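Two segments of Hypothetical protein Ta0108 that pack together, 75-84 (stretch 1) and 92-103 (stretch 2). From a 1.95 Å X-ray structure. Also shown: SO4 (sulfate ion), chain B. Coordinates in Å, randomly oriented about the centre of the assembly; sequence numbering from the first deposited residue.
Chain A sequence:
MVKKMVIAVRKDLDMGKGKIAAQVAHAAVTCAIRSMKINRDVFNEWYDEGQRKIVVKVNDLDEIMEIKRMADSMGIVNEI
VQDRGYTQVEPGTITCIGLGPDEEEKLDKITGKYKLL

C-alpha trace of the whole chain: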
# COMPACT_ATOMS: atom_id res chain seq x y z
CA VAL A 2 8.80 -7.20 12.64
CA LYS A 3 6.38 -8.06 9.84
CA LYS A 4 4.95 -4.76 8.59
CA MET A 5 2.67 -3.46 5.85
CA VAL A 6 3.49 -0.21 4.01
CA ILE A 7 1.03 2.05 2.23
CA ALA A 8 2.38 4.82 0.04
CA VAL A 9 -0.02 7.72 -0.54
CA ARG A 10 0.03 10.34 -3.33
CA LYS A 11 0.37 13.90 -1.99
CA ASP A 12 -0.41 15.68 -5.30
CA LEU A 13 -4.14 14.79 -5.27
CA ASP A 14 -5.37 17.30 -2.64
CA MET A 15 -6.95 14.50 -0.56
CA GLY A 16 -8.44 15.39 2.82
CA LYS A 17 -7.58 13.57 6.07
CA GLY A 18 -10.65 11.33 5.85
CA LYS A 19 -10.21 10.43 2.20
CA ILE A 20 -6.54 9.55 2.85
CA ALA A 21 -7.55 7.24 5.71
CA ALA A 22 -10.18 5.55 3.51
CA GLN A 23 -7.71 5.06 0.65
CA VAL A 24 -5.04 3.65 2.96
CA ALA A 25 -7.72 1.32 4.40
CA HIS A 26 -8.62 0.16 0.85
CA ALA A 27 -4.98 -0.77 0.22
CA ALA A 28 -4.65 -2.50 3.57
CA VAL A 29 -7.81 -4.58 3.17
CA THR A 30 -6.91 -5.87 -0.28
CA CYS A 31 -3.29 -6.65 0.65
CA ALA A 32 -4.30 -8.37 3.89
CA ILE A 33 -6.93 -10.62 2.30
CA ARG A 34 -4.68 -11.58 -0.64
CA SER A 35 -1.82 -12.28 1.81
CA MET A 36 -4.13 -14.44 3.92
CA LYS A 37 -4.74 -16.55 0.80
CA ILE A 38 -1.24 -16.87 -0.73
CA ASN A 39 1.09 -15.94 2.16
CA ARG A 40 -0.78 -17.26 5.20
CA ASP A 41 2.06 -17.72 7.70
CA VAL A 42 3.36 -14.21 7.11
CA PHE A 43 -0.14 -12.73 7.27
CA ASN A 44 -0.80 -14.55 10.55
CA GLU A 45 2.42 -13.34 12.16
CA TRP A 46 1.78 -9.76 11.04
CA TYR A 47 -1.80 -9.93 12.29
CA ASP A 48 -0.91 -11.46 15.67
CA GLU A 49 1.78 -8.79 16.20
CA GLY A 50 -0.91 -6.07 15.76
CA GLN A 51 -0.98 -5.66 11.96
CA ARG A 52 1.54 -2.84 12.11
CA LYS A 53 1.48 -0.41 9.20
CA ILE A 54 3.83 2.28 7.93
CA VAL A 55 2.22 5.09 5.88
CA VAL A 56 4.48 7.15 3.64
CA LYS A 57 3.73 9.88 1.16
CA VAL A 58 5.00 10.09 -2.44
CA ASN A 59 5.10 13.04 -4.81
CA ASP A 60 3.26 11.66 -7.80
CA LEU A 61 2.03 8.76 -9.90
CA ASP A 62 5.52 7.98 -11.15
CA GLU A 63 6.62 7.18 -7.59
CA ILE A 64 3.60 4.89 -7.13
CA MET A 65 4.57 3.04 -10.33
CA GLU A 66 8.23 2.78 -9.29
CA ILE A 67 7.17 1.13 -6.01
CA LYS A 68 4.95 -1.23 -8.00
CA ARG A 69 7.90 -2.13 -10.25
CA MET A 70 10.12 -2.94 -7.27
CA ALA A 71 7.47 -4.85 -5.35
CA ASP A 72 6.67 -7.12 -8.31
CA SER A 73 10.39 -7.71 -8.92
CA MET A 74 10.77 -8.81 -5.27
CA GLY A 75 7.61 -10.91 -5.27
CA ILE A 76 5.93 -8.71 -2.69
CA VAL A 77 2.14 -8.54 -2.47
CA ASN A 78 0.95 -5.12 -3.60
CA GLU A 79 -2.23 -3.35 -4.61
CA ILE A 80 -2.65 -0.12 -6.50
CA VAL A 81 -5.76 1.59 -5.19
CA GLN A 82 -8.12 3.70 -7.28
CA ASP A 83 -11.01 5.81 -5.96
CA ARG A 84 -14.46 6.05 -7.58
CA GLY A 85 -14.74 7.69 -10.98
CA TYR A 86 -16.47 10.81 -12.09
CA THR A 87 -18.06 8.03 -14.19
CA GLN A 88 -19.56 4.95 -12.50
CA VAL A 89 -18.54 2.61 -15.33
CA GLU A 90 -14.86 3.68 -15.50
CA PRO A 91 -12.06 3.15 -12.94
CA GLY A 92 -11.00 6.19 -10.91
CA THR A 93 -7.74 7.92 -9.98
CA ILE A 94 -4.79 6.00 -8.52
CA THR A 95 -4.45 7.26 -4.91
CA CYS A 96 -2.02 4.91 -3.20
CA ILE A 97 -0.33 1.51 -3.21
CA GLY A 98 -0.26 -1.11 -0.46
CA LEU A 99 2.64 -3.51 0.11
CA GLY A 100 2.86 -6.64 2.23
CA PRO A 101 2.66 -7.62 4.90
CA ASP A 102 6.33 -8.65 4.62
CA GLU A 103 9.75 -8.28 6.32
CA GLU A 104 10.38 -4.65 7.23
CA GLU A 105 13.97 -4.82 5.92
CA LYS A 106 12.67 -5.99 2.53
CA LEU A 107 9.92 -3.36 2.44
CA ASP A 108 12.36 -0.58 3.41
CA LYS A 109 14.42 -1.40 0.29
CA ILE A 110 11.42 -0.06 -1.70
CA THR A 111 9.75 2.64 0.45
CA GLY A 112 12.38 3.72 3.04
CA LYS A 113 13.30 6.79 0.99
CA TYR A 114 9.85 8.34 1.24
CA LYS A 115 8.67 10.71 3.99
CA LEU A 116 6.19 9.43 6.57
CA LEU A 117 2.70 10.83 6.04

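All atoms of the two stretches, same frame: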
# COMPACT_ATOMS: atom_id res chain seq x y z
N GLY A 75 8.65 -9.94 -5.57
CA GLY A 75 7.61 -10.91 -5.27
C GLY A 75 6.81 -10.52 -4.05
O GLY A 75 6.36 -11.39 -3.29
N ILE A 76 6.66 -9.22 -3.84
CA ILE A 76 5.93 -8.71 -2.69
C ILE A 76 4.50 -8.39 -3.10
O ILE A 76 4.25 -7.72 -4.11
CB ILE A 76 6.64 -7.45 -2.12
CG1 ILE A 76 8.00 -7.85 -1.53
CG2 ILE A 76 5.77 -6.78 -1.04
CD1 ILE A 76 8.93 -6.67 -1.23
N VAL A 77 3.56 -8.87 -2.28
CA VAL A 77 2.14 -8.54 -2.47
C VAL A 77 1.96 -7.04 -2.49
O VAL A 77 2.47 -6.32 -1.62
CB VAL A 77 1.27 -9.15 -1.34
CG1 VAL A 77 -0.18 -8.59 -1.41
CG2 VAL A 77 1.29 -10.67 -1.42
N ASN A 78 1.22 -6.55 -3.48
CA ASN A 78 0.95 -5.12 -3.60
C ASN A 78 -0.35 -4.85 -4.30
O ASN A 78 -0.79 -5.66 -5.14
CB ASN A 78 2.10 -4.42 -4.33
CG ASN A 78 2.22 -4.86 -5.79
OD1 ASN A 78 1.68 -4.20 -6.68
ND2 ASN A 78 2.93 -5.97 -6.03
N GLU A 79 -0.98 -3.73 -3.98
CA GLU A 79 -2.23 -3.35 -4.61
C GLU A 79 -2.26 -1.86 -4.85
O GLU A 79 -2.18 -1.07 -3.90
CB GLU A 79 -3.42 -3.74 -3.72
CG GLU A 79 -4.77 -3.40 -4.31
CD GLU A 79 -5.20 -4.33 -5.44
OE1 GLU A 79 -4.53 -5.38 -5.70
OE2 GLU A 79 -6.25 -4.02 -6.03
N ILE A 80 -2.36 -1.48 -6.12
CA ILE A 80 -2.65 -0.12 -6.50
C ILE A 80 -4.14 0.15 -6.25
O ILE A 80 -5.00 -0.63 -6.66
CB ILE A 80 -2.28 0.10 -7.98
CG1 ILE A 80 -0.77 0.27 -8.10
CG2 ILE A 80 -3.01 1.32 -8.55
CD1 ILE A 80 -0.24 0.24 -9.50
N VAL A 81 -4.42 1.26 -5.59
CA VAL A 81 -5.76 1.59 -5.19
C VAL A 81 -6.24 2.76 -6.03
O VAL A 81 -5.52 3.73 -6.22
CB VAL A 81 -5.81 1.93 -3.68
CG1 VAL A 81 -7.13 2.62 -3.32
CG2 VAL A 81 -5.63 0.65 -2.87
N GLN A 82 -7.47 2.65 -6.50
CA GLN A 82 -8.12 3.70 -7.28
C GLN A 82 -9.44 4.07 -6.60
O GLN A 82 -10.18 3.18 -6.20
CB GLN A 82 -8.40 3.21 -8.71
CG GLN A 82 -7.14 2.86 -9.51
CD GLN A 82 -7.40 2.24 -10.89
OE1 GLN A 82 -7.84 2.93 -11.81
NE2 GLN A 82 -7.10 0.97 -11.02
N ASP A 83 -9.73 5.37 -6.50
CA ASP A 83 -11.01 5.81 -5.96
C ASP A 83 -12.13 5.65 -6.99
O ASP A 83 -11.92 5.05 -8.04
CB ASP A 83 -10.92 7.24 -5.35
CG ASP A 83 -10.73 8.35 -6.39
OD1 ASP A 83 -10.91 8.14 -7.61
OD2 ASP A 83 -10.39 9.50 -6.04
N ARG A 84 -13.32 6.15 -6.67
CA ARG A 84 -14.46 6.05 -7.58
C ARG A 84 -14.29 7.07 -8.70
O ARG A 84 -13.62 8.08 -8.55
CB ARG A 84 -15.81 6.21 -6.84
CG ARG A 84 -16.10 7.58 -6.19
CD ARG A 84 -17.30 7.62 -5.17
NE ARG A 84 -16.87 7.65 -3.75
CZ ARG A 84 -17.53 8.25 -2.75
NH1 ARG A 84 -18.70 8.85 -2.93
NH2 ARG A 84 -17.02 8.21 -1.52
N GLY A 92 -11.31 4.84 -11.35
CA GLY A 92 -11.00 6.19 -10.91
C GLY A 92 -9.51 6.47 -10.83
O GLY A 92 -8.71 5.75 -11.40
N THR A 93 -9.15 7.53 -10.12
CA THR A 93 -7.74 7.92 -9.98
C THR A 93 -6.98 7.02 -9.03
O THR A 93 -7.53 6.58 -8.02
CB THR A 93 -7.66 9.34 -9.45
OG1 THR A 93 -8.39 10.20 -10.32
CG2 THR A 93 -6.24 9.84 -9.48
N ILE A 94 -5.71 6.75 -9.38
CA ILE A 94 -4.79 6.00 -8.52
C ILE A 94 -4.37 6.91 -7.36
O ILE A 94 -3.81 7.97 -7.60
CB ILE A 94 -3.55 5.53 -9.31
CG1 ILE A 94 -3.96 4.45 -10.32
CG2 ILE A 94 -2.50 5.00 -8.37
CD1 ILE A 94 -2.85 4.00 -11.25
N THR A 95 -4.66 6.47 -6.13
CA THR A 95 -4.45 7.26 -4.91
C THR A 95 -3.27 6.79 -4.09
O THR A 95 -2.60 7.59 -3.46
CB THR A 95 -5.72 7.23 -4.00
OG1 THR A 95 -6.13 5.87 -3.75
CG2 THR A 95 -6.89 7.86 -4.70
N CYS A 96 -3.04 5.49 -4.06
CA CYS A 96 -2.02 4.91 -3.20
C CYS A 96 -1.69 3.49 -3.61
O CYS A 96 -2.33 2.93 -4.50
CB CYS A 96 -2.49 4.96 -1.74
SG CYS A 96 -3.93 3.94 -1.39
N ILE A 97 -0.67 2.91 -2.99
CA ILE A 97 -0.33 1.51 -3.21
C ILE A 97 0.01 0.84 -1.89
O ILE A 97 0.78 1.38 -1.09
CB ILE A 97 0.82 1.36 -4.24
CG1 ILE A 97 1.13 -0.10 -4.50
CG2 ILE A 97 2.08 2.09 -3.79
CD1 ILE A 97 2.09 -0.32 -5.66
N GLY A 98 -0.59 -0.31 -1.64
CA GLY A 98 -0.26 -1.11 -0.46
C GLY A 98 0.78 -2.17 -0.77
O GLY A 98 0.81 -2.72 -1.89
N LEU A 99 1.62 -2.47 0.21
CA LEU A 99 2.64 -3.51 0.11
C LEU A 99 2.65 -4.39 1.35
O LEU A 99 2.69 -3.88 2.47
CB LEU A 99 4.05 -2.92 -0.04
CG LEU A 99 4.30 -1.70 -0.90
CD1 LEU A 99 5.71 -1.22 -0.64
CD2 LEU A 99 4.13 -2.05 -2.38
N GLY A 100 2.68 -5.70 1.14
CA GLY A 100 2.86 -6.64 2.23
C GLY A 100 1.55 -7.22 2.74
O GLY A 100 0.54 -7.18 2.01
N PRO A 101 1.53 -7.72 3.97
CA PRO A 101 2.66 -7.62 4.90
C PRO A 101 3.89 -8.44 4.50
O PRO A 101 3.78 -9.46 3.83
CB PRO A 101 2.09 -8.17 6.21
CG PRO A 101 0.99 -9.11 5.76
CD PRO A 101 0.41 -8.46 4.56
N ASP A 102 5.07 -7.95 4.90
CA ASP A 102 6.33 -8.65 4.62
C ASP A 102 7.38 -8.28 5.67
O ASP A 102 7.06 -7.70 6.69
CB ASP A 102 6.82 -8.32 3.20
CG ASP A 102 7.43 -9.53 2.52
OD1 ASP A 102 8.34 -10.15 3.11
OD2 ASP A 102 7.05 -9.96 1.41
N GLU A 103 8.65 -8.63 5.42
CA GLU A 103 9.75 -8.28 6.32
C GLU A 103 10.02 -6.81 6.14
O GLU A 103 10.22 -6.35 5.01
CB GLU A 103 11.03 -9.07 5.98
CG GLU A 103 10.86 -10.56 5.97
CD GLU A 103 12.14 -11.31 5.69
OE1 GLU A 103 13.06 -10.74 5.05
OE2 GLU A 103 12.22 -12.49 6.09
S SO4 B . -13.75 6.26 -2.76
O1 SO4 B . -12.97 5.13 -3.27
O2 SO4 B . -12.93 7.10 -1.90
O3 SO4 B . -14.20 7.13 -3.84
O4 SO4 B . -14.90 5.75 -2.01
O HOH W 1 4.29 -10.13 0.31

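Strands 78-82 and 94-100 pair antiparallel, their N-to-C directions 164° apart; the two stretches bury 824 Å² in all. Gly92 sits close against the end of stretch 1, its CA 3.2 Å from Asp83 O in a CA-H...O contact; a CB here would clash with Asp83 O and Arg84 O. Thr93 is bound twice by Asp83: Asp83 N donates to Thr93 O (2.9 Å), and Thr93 N donates to Asp83 OD1 (3.1 Å), so the carboxylate extends the backbone ladder. Ile94 packs its CG1 against Ile80 CG2 (3.7 Å) and Gln82 CG (3.6 Å). At Thr95 a beta bulge shifts the register by one residue: Val81 O accepts from Thr95 N (2.9 Å), while Val81 N donates to Cys96 O (2.9 Å), so Val81 bonds to two successive residues. On the same face as Val81, Cys96 SG meets Val81 CB at 3.6 Å. Ile97 points to the other face, its CD1 3.8 Å from Ile80 CG1. Regular pairing continues at Gly98, whose N and O bond to Glu79 O and N, both at 2.9 Å. Leu99 CD2 packs on Asn78 CB (3.7 Å). Gly100 N donates to Val77 O (2.8 Å), at backbone angles that call for glycine. After cis-Pro101 turns the corner, Asp102 OD2 accepts from a water that in turn accepts from Val77 N (both 3.0 Å).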